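Local coordinates for protein Alpha/beta hydrolase (Paenibacillus sp. VTT E-133280, PDB 6TJ2) that probably hydrolyses methyl salicylate and related esters as an extracellular alpha/beta-hydrolase, with structural and functional homology to tobacco salicylic acid binding protein 2, at residues H51-T56 with H116-S121; I112-S117 with V138-F143. All coordinates share one frame; numbering follows the deposited sequence.

How the interactions relate
Both contacts are buried near the middle of the chain, their centres about 8 Å apart, and both use strand 111-117, a central strand of the parallel sheet. Interaction 1 joins the end of this strand and the start of helix 119-129 to the loop that follows strand 46-50. Interaction 2 joins the same strand to its other neighbour, strand 134-139, and to the turn beyond it. H116 and S117 belong to both. Strand 111-117, helix 119-129 and strand 134-139 follow one another in the chain. The turn carrying S117, the probable nucleophile, lies between segments that follow the two strands flanking 111-117.

Interaction 1 of 2, residues H51-T56 with H116-S121; sequences HGSWAT and HSFGGS
The F118 ring has the CA of G52 at its edge, near the ring plane, while the OG of S53 approaches it obliquely and lies 3.2 Å from F118 CB. With CG anti to the backbone N (chi1 164°), the phenyl group leads away from the loop to pack on P209 and L210 of helix 208-211. The H51 ring carries backbone carbons of A55 and T56 on one face and is stacked with Y79. Its rotation is fixed at the edge: ND1 donates to its neighbour's carbonyl, G52 O, at 2.7 Å, on a lone pair and in the ring plane, and NE2 is bonded to E78.

G52 is where the backbones come closest. Its CA sits 3.3 Å from S117 OG and 3.4 Å from H116 O, and a side chain at this glycine would run into both atoms. Two waters bridge the segments. One accepts from G52 N and also bonds H116 ND1. The other accepts from S53 N at 2.9 Å and from F118 N at 2.9 Å, and is bonded to S117 OG as well.

H116 to G119 form a type II' turn, with S117 at phi 50° and psi -128°. This strained strand-turn-helix is consistent with the nucleophile elbow of alpha/beta-hydrolases, and the water joining S53 N and F118 N lies where an oxyanion hole would be expected.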
ATOM      1  N   HIS A  51     -21.470 -13.790   2.633  1.00  9.86           N
ATOM      2  CA  HIS A  51     -20.198 -14.494   2.471  1.00  9.99           C
ATOM      3  C   HIS A  51     -19.884 -14.691   0.983  1.00  9.85           C
ATOM      4  O   HIS A  51     -20.781 -14.577   0.133  1.00 10.16           O
ATOM      5  CB  HIS A  51     -20.156 -15.806   3.223  1.00  9.81           C
ATOM      6  CG  HIS A  51     -21.055 -16.891   2.687  1.00 10.27           C
ATOM      7  ND1 HIS A  51     -20.739 -17.610   1.551  1.00 11.29           N
ATOM      8  CD2 HIS A  51     -22.262 -17.335   3.092  1.00 11.08           C
ATOM      9  CE1 HIS A  51     -21.698 -18.502   1.319  1.00 11.56           C
ATOM     10  NE2 HIS A  51     -22.646 -18.353   2.236  1.00 11.28           N
ATOM     11  N   GLY A  52     -18.663 -15.099   0.734  1.00 10.66           N
ATOM     12  CA  GLY A  52     -18.203 -15.416  -0.604  1.00 10.29           C
ATOM     13  C   GLY A  52     -18.014 -16.896  -0.819  1.00 10.23           C
ATOM     14  O   GLY A  52     -18.668 -17.734  -0.161  1.00 10.42           O
ATOM     15  N   SER A  53     -17.215 -17.246  -1.800  1.00 11.25           N
ATOM     16  CA  SER A  53     -17.021 -18.647  -2.221  1.00 10.45           C
ATOM     17  C   SER A  53     -16.172 -19.406  -1.201  1.00 10.80           C
ATOM     18  O   SER A  53     -15.392 -18.808  -0.389  1.00 11.56           O
ATOM     19  CB  SER A  53     -16.412 -18.720  -3.588  1.00 11.12           C
ATOM     20  OG  SER A  53     -17.231 -18.124  -4.554  1.00 12.24           O
ATOM     21  N   TRP A  54     -16.300 -20.721  -1.194  1.00 10.85           N
ATOM     22  CA  TRP A  54     -15.511 -21.595  -0.303  1.00 10.83           C
ATOM     23  C   TRP A  54     -15.824 -21.186   1.154  1.00 10.90           C
ATOM     24  O   TRP A  54     -14.906 -21.155   1.974  1.00 11.50           O
ATOM     25  CB  TRP A  54     -14.028 -21.560  -0.619  1.00 11.47           C
ATOM     26  CG  TRP A  54     -13.724 -21.876  -2.036  1.00 11.45           C
ATOM     27  CD1 TRP A  54     -13.876 -23.084  -2.660  1.00 11.97           C
ATOM     28  CD2 TRP A  54     -13.381 -20.962  -3.080  1.00 11.12           C
ATOM     29  NE1 TRP A  54     -13.590 -22.983  -3.994  1.00 12.34           N
ATOM     30  CE2 TRP A  54     -13.277 -21.677  -4.286  1.00 12.03           C
ATOM     31  CE3 TRP A  54     -13.077 -19.588  -3.061  1.00 11.34           C
ATOM     32  CZ2 TRP A  54     -12.979 -21.035  -5.492  1.00 12.99           C
ATOM     33  CZ3 TRP A  54     -12.760 -18.980  -4.247  1.00 11.76           C
ATOM     34  CH2 TRP A  54     -12.709 -19.690  -5.421  1.00 13.24           C
ATOM     35  N   ALA A  55     -17.053 -20.856   1.443  1.00 11.22           N
ATOM     36  CA  ALA A  55     -17.455 -20.333   2.749  1.00 11.36           C
ATOM     37  C   ALA A  55     -18.943 -20.589   2.914  1.00 11.97           C
ATOM     38  O   ALA A  55     -19.680 -20.810   1.961  1.00 11.62           O
ATOM     39  CB  ALA A  55     -17.132 -18.885   2.886  1.00 11.82           C
ATOM     40  N   THR A  56     -19.401 -20.526   4.138  1.00 11.94           N
ATOM     41  CA  THR A  56     -20.816 -20.579   4.520  1.00 12.19           C
ATOM     42  C   THR A  56     -21.132 -19.342   5.369  1.00 11.74           C
ATOM     43  O   THR A  56     -20.250 -18.504   5.667  1.00 12.11           O
ATOM     44  CB  THR A  56     -21.125 -21.838   5.334  1.00 12.85           C
ATOM     45  OG1 THR A  56     -20.490 -21.766   6.611  1.00 15.70           O
ATOM     46  CG2 THR A  56     -20.668 -23.101   4.636  1.00 15.65           C
ATOM     47  N   HIS A 116     -18.326 -10.036   1.094  1.00 10.34           N
ATOM     48  CA  HIS A 116     -16.912 -10.459   1.062  1.00 10.58           C
ATOM     49  C   HIS A 116     -16.678 -11.294  -0.170  1.00 11.72           C
ATOM     50  O   HIS A 116     -17.546 -12.112  -0.504  1.00 11.25           O
ATOM     51  CB  HIS A 116     -16.574 -11.176   2.343  1.00 11.09           C
ATOM     52  CG  HIS A 116     -15.185 -11.669   2.463  1.00 11.15           C
ATOM     53  ND1 HIS A 116     -14.826 -12.903   2.090  1.00 14.24           N
ATOM     54  CD2 HIS A 116     -14.066 -11.070   2.951  1.00 12.51           C
ATOM     55  CE1 HIS A 116     -13.552 -13.109   2.386  1.00 14.25           C
ATOM     56  NE2 HIS A 116     -13.087 -12.013   2.927  1.00 12.46           N
ATOM     57  N   SER A 117     -15.548 -11.101  -0.844  1.00 11.45           N
ATOM     58  CA  SER A 117     -15.123 -11.894  -2.017  1.00 13.01           C
ATOM     59  C   SER A 117     -16.236 -12.010  -3.068  1.00 12.14           C
ATOM     60  O   SER A 117     -16.734 -10.982  -3.561  1.00 13.37           O
ATOM     61  CB  SER A 117     -14.447 -13.169  -1.574  1.00 14.73           C
ATOM     62  OG  SER A 117     -15.256 -13.990  -0.761  1.00 19.60           O
ATOM     63  N   PHE A 118     -16.594 -13.211  -3.521  1.00 12.35           N
ATOM     64  CA  PHE A 118     -17.655 -13.463  -4.514  1.00 12.22           C
ATOM     65  C   PHE A 118     -18.920 -12.769  -4.047  1.00 10.56           C
ATOM     66  O   PHE A 118     -19.781 -12.374  -4.850  1.00 11.12           O
ATOM     67  CB  PHE A 118     -17.875 -14.967  -4.619  1.00 11.73           C
ATOM     68  CG  PHE A 118     -19.158 -15.401  -5.288  1.00 11.20           C
ATOM     69  CD1 PHE A 118     -19.318 -15.343  -6.663  1.00 12.09           C
ATOM     70  CD2 PHE A 118     -20.271 -15.777  -4.549  1.00 10.93           C
ATOM     71  CE1 PHE A 118     -20.520 -15.681  -7.273  1.00 12.40           C
ATOM     72  CE2 PHE A 118     -21.485 -16.110  -5.156  1.00 11.40           C
ATOM     73  CZ  PHE A 118     -21.601 -16.059  -6.519  1.00 11.79           C
ATOM     74  N   GLY A 119     -19.122 -12.625  -2.742  1.00 10.45           N
ATOM     75  CA  GLY A 119     -20.236 -11.887  -2.194  1.00 11.30           C
ATOM     76  C   GLY A 119     -20.371 -10.458  -2.697  1.00  9.82           C
ATOM     77  O   GLY A 119     -21.483  -9.930  -2.688  1.00 10.93           O
ATOM     78  N   GLY A 120     -19.273  -9.850  -3.186  1.00 10.64           N
ATOM     79  CA  GLY A 120     -19.436  -8.547  -3.850  1.00 10.11           C
ATOM     80  C   GLY A 120     -20.333  -8.605  -5.061  1.00  9.52           C
ATOM     81  O   GLY A 120     -21.115  -7.668  -5.308  1.00 11.02           O
ATOM     82  N   SER A 121     -20.241  -9.676  -5.829  1.00 10.97           N
ATOM     83  CA  SER A 121     -21.122  -9.821  -7.006  1.00 10.83           C
ATOM     84  C   SER A 121     -22.575 -10.021  -6.591  1.00 10.07           C
ATOM     85  O   SER A 121     -23.500  -9.502  -7.277  1.00 10.97           O
ATOM     86  CB  SER A 121     -20.676 -10.893  -7.948  1.00 11.94           C
ATOM     87  OG  SER A 121     -20.888 -12.187  -7.439  1.00 11.26           O
TER
HETATM   88  O   HOH W   1     -16.668 -15.317   2.709  1.00 15.00           O
HETATM   89  O   HOH W   2     -15.204 -15.668  -3.085  1.00 13.98           O

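Interaction 2 of 2, residues I112-S117 with V138-F143; sequences ILLGHS and VFFDAF
A beta-alpha-beta crossover, strand 111-117 to helix 119-129 to strand 134-139, brings these two parallel neighbours together. V138 N donates to L113 O at 2.8 Å, G115 N to V138 O, and F140 N to G115 O.

On the face carrying L114, V138 and H116, the leucine's CG is anti to its backbone N (chi1 -174°), which, with chi2, places CD1 3.7 Å from V138 CG1 and CD2 at the edge of the F140 ring. M279 of helix 272-283 touches both L114 and F140. An alanine at L114 would probably open a gap between V138, F140 and M279, leaving the F140 ring without its neighbour at that edge. I112 CG2 meets V138 CG2 farther back along the strand.

H116 turns its edge to the face of F140 in a T-shaped pair, planes at 60°, with CD2 3.6 Å from F140 CE1. The imidazole also has D141 O over one face, and a water in its plane links NE2 to D141 OD2, while D141 OD1 accepts from L231 N of strand 226-231.

The backbone of 138-143 turns a corner at F140 and D141, next to the probable nucleophile elbow. There S117 N donates to D141 O at 3.0 Å, bent to 139° and from above the carbonyl plane. S117 O in turn accepts from F143 N at 3.1 Å, so the backbone N and O of the likely nucleophile are both tied to 138-143, and S117 O also accepts from G120 N. The F143 ring lies obliquely against S117 C, with CD2 3.5 Å away.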
ATOM      1  N   ILE A 112     -27.193  -1.912   6.007  1.00 12.02           N
ATOM      2  CA  ILE A 112     -25.861  -1.931   5.341  1.00 12.28           C
ATOM      3  C   ILE A 112     -25.722  -3.293   4.691  1.00 11.89           C
ATOM      4  O   ILE A 112     -25.721  -4.309   5.417  1.00 11.92           O
ATOM      5  CB  ILE A 112     -24.745  -1.682   6.361  1.00 12.36           C
ATOM      6  CG1 ILE A 112     -24.975  -0.361   7.102  1.00 15.98           C
ATOM      7  CG2 ILE A 112     -23.396  -1.703   5.665  1.00 12.20           C
ATOM      8  CD1 ILE A 112     -24.204  -0.194   8.284  1.00 21.54           C
ATOM      9  N   LEU A 113     -25.610  -3.354   3.371  1.00 10.59           N
ATOM     10  CA  LEU A 113     -25.470  -4.637   2.658  1.00 11.72           C
ATOM     11  C   LEU A 113     -23.977  -4.804   2.421  1.00 10.46           C
ATOM     12  O   LEU A 113     -23.386  -4.000   1.642  1.00 11.23           O
ATOM     13  CB  LEU A 113     -26.260  -4.592   1.358  1.00 11.52           C
ATOM     14  CG  LEU A 113     -26.223  -5.895   0.544  1.00 11.40           C
ATOM     15  CD1 LEU A 113     -26.808  -7.052   1.363  1.00 12.61           C
ATOM     16  CD2 LEU A 113     -26.995  -5.674  -0.770  1.00 12.38           C
ATOM     17  N   LEU A 114     -23.364  -5.798   3.054  1.00 10.66           N
ATOM     18  CA  LEU A 114     -21.885  -5.978   3.038  1.00 11.26           C
ATOM     19  C   LEU A 114     -21.565  -7.322   2.447  1.00 11.28           C
ATOM     20  O   LEU A 114     -22.113  -8.330   2.942  1.00 11.78           O
ATOM     21  CB  LEU A 114     -21.364  -5.786   4.456  1.00 12.75           C
ATOM     22  CG  LEU A 114     -19.838  -5.793   4.638  1.00 13.36           C
ATOM     23  CD1 LEU A 114     -19.484  -4.984   5.889  1.00 15.26           C
ATOM     24  CD2 LEU A 114     -19.272  -7.190   4.689  1.00 13.52           C
ATOM     25  N   GLY A 115     -20.687  -7.375   1.465  1.00  9.61           N
ATOM     26  CA  GLY A 115     -20.267  -8.638   0.830  1.00 11.53           C
ATOM     27  C   GLY A 115     -18.783  -8.804   0.905  1.00 10.29           C
ATOM     28  O   GLY A 115     -18.048  -7.814   0.833  1.00 10.92           O
ATOM     29  N   HIS A 116     -18.326 -10.036   1.094  1.00 10.34           N
ATOM     30  CA  HIS A 116     -16.912 -10.459   1.062  1.00 10.58           C
ATOM     31  C   HIS A 116     -16.678 -11.294  -0.170  1.00 11.72           C
ATOM     32  O   HIS A 116     -17.546 -12.112  -0.504  1.00 11.25           O
ATOM     33  CB  HIS A 116     -16.574 -11.176   2.343  1.00 11.09           C
ATOM     34  CG  HIS A 116     -15.185 -11.669   2.463  1.00 11.15           C
ATOM     35  ND1 HIS A 116     -14.826 -12.903   2.090  1.00 14.24           N
ATOM     36  CD2 HIS A 116     -14.066 -11.070   2.951  1.00 12.51           C
ATOM     37  CE1 HIS A 116     -13.552 -13.109   2.386  1.00 14.25           C
ATOM     38  NE2 HIS A 116     -13.087 -12.013   2.927  1.00 12.46           N
ATOM     39  N   SER A 117     -15.548 -11.101  -0.844  1.00 11.45           N
ATOM     40  CA  SER A 117     -15.123 -11.894  -2.017  1.00 13.01           C
ATOM     41  C   SER A 117     -16.236 -12.010  -3.068  1.00 12.14           C
ATOM     42  O   SER A 117     -16.734 -10.982  -3.561  1.00 13.37           O
ATOM     43  CB  SER A 117     -14.447 -13.169  -1.574  1.00 14.73           C
ATOM     44  OG  SER A 117     -15.256 -13.990  -0.761  1.00 19.60           O
ATOM     45  N   VAL A 138     -21.339  -2.104   1.152  1.00 10.68           N
ATOM     46  CA  VAL A 138     -19.934  -2.208   1.585  1.00 11.05           C
ATOM     47  C   VAL A 138     -19.322  -3.413   0.908  1.00 11.25           C
ATOM     48  O   VAL A 138     -19.800  -4.543   1.118  1.00 11.81           O
ATOM     49  CB  VAL A 138     -19.797  -2.275   3.117  1.00 11.46           C
ATOM     50  CG1 VAL A 138     -18.340  -2.436   3.510  1.00 11.74           C
ATOM     51  CG2 VAL A 138     -20.412  -1.041   3.754  1.00 11.91           C
ATOM     52  N   PHE A 139     -18.293  -3.186   0.148  1.00  9.67           N
ATOM     53  CA  PHE A 139     -17.477  -4.246  -0.458  1.00 10.39           C
ATOM     54  C   PHE A 139     -16.290  -4.503   0.437  1.00 10.66           C
ATOM     55  O   PHE A 139     -15.449  -3.607   0.600  1.00 11.90           O
ATOM     56  CB  PHE A 139     -17.002  -3.827  -1.843  1.00  9.84           C
ATOM     57  CG  PHE A 139     -18.113  -3.733  -2.849  1.00 10.22           C
ATOM     58  CD1 PHE A 139     -18.287  -4.734  -3.795  1.00 11.14           C
ATOM     59  CD2 PHE A 139     -18.989  -2.679  -2.877  1.00 11.20           C
ATOM     60  CE1 PHE A 139     -19.327  -4.671  -4.704  1.00 10.37           C
ATOM     61  CE2 PHE A 139     -20.033  -2.602  -3.773  1.00 11.90           C
ATOM     62  CZ  PHE A 139     -20.222  -3.635  -4.661  1.00 11.42           C
ATOM     63  N   PHE A 140     -16.170  -5.645   1.051  1.00  9.97           N
ATOM     64  CA  PHE A 140     -15.105  -6.051   1.984  1.00 10.30           C
ATOM     65  C   PHE A 140     -14.216  -7.071   1.301  1.00 11.28           C
ATOM     66  O   PHE A 140     -14.633  -8.213   1.157  1.00 10.69           O
ATOM     67  CB  PHE A 140     -15.694  -6.518   3.310  1.00 11.04           C
ATOM     68  CG  PHE A 140     -14.759  -7.264   4.221  1.00 11.71           C
ATOM     69  CD1 PHE A 140     -15.226  -8.265   5.067  1.00 14.66           C
ATOM     70  CD2 PHE A 140     -13.406  -6.960   4.259  1.00 13.37           C
ATOM     71  CE1 PHE A 140     -14.335  -8.990   5.842  1.00 15.97           C
ATOM     72  CE2 PHE A 140     -12.524  -7.709   5.009  1.00 15.99           C
ATOM     73  CZ  PHE A 140     -12.998  -8.729   5.816  1.00 16.62           C
ATOM     74  N   ASP A 141     -13.070  -6.642   0.750  1.00 10.15           N
ATOM     75  CA  ASP A 141     -12.154  -7.564   0.051  1.00  9.87           C
ATOM     76  C   ASP A 141     -13.012  -8.382  -0.919  1.00  9.88           C
ATOM     77  O   ASP A 141     -12.956  -9.626  -0.931  1.00 11.24           O
ATOM     78  CB  ASP A 141     -11.341  -8.420   1.005  1.00 10.86           C
ATOM     79  CG  ASP A 141     -10.313  -7.627   1.769  1.00 13.59           C
ATOM     80  OD1 ASP A 141     -10.142  -6.480   1.497  1.00 16.30           O
ATOM     81  OD2 ASP A 141      -9.599  -8.237   2.599  1.00 15.16           O
ATOM     82  N   ALA A 142     -13.770  -7.643  -1.716  1.00 10.66           N
ATOM     83  CA  ALA A 142     -14.817  -8.197  -2.564  1.00 11.13           C
ATOM     84  C   ALA A 142     -14.596  -7.825  -4.024  1.00 11.20           C
ATOM     85  O   ALA A 142     -13.995  -6.794  -4.368  1.00 11.61           O
ATOM     86  CB  ALA A 142     -16.201  -7.786  -2.103  1.00 12.04           C
ATOM     87  N   PHE A 143     -15.102  -8.672  -4.888  1.00 10.80           N
ATOM     88  CA  PHE A 143     -15.115  -8.398  -6.332  1.00 11.54           C
ATOM     89  C   PHE A 143     -16.238  -7.433  -6.643  1.00 13.30           C
ATOM     90  O   PHE A 143     -17.328  -7.473  -6.022  1.00 12.91           O
ATOM     91  CB  PHE A 143     -15.293  -9.707  -7.105  1.00 13.03           C
ATOM     92  CG  PHE A 143     -14.191 -10.680  -6.829  1.00 13.96           C
ATOM     93  CD1 PHE A 143     -12.932 -10.437  -7.362  1.00 16.95           C
ATOM     94  CD2 PHE A 143     -14.359 -11.769  -5.982  1.00 15.40           C
ATOM     95  CE1 PHE A 143     -11.877 -11.301  -7.062  1.00 18.00           C
ATOM     96  CE2 PHE A 143     -13.295 -12.587  -5.658  1.00 16.46           C
ATOM     97  CZ  PHE A 143     -12.080 -12.387  -6.236  1.00 18.41           C
TER
HETATM   98  O   HOH W   3     -10.848 -10.281   4.139  1.00 22.73           O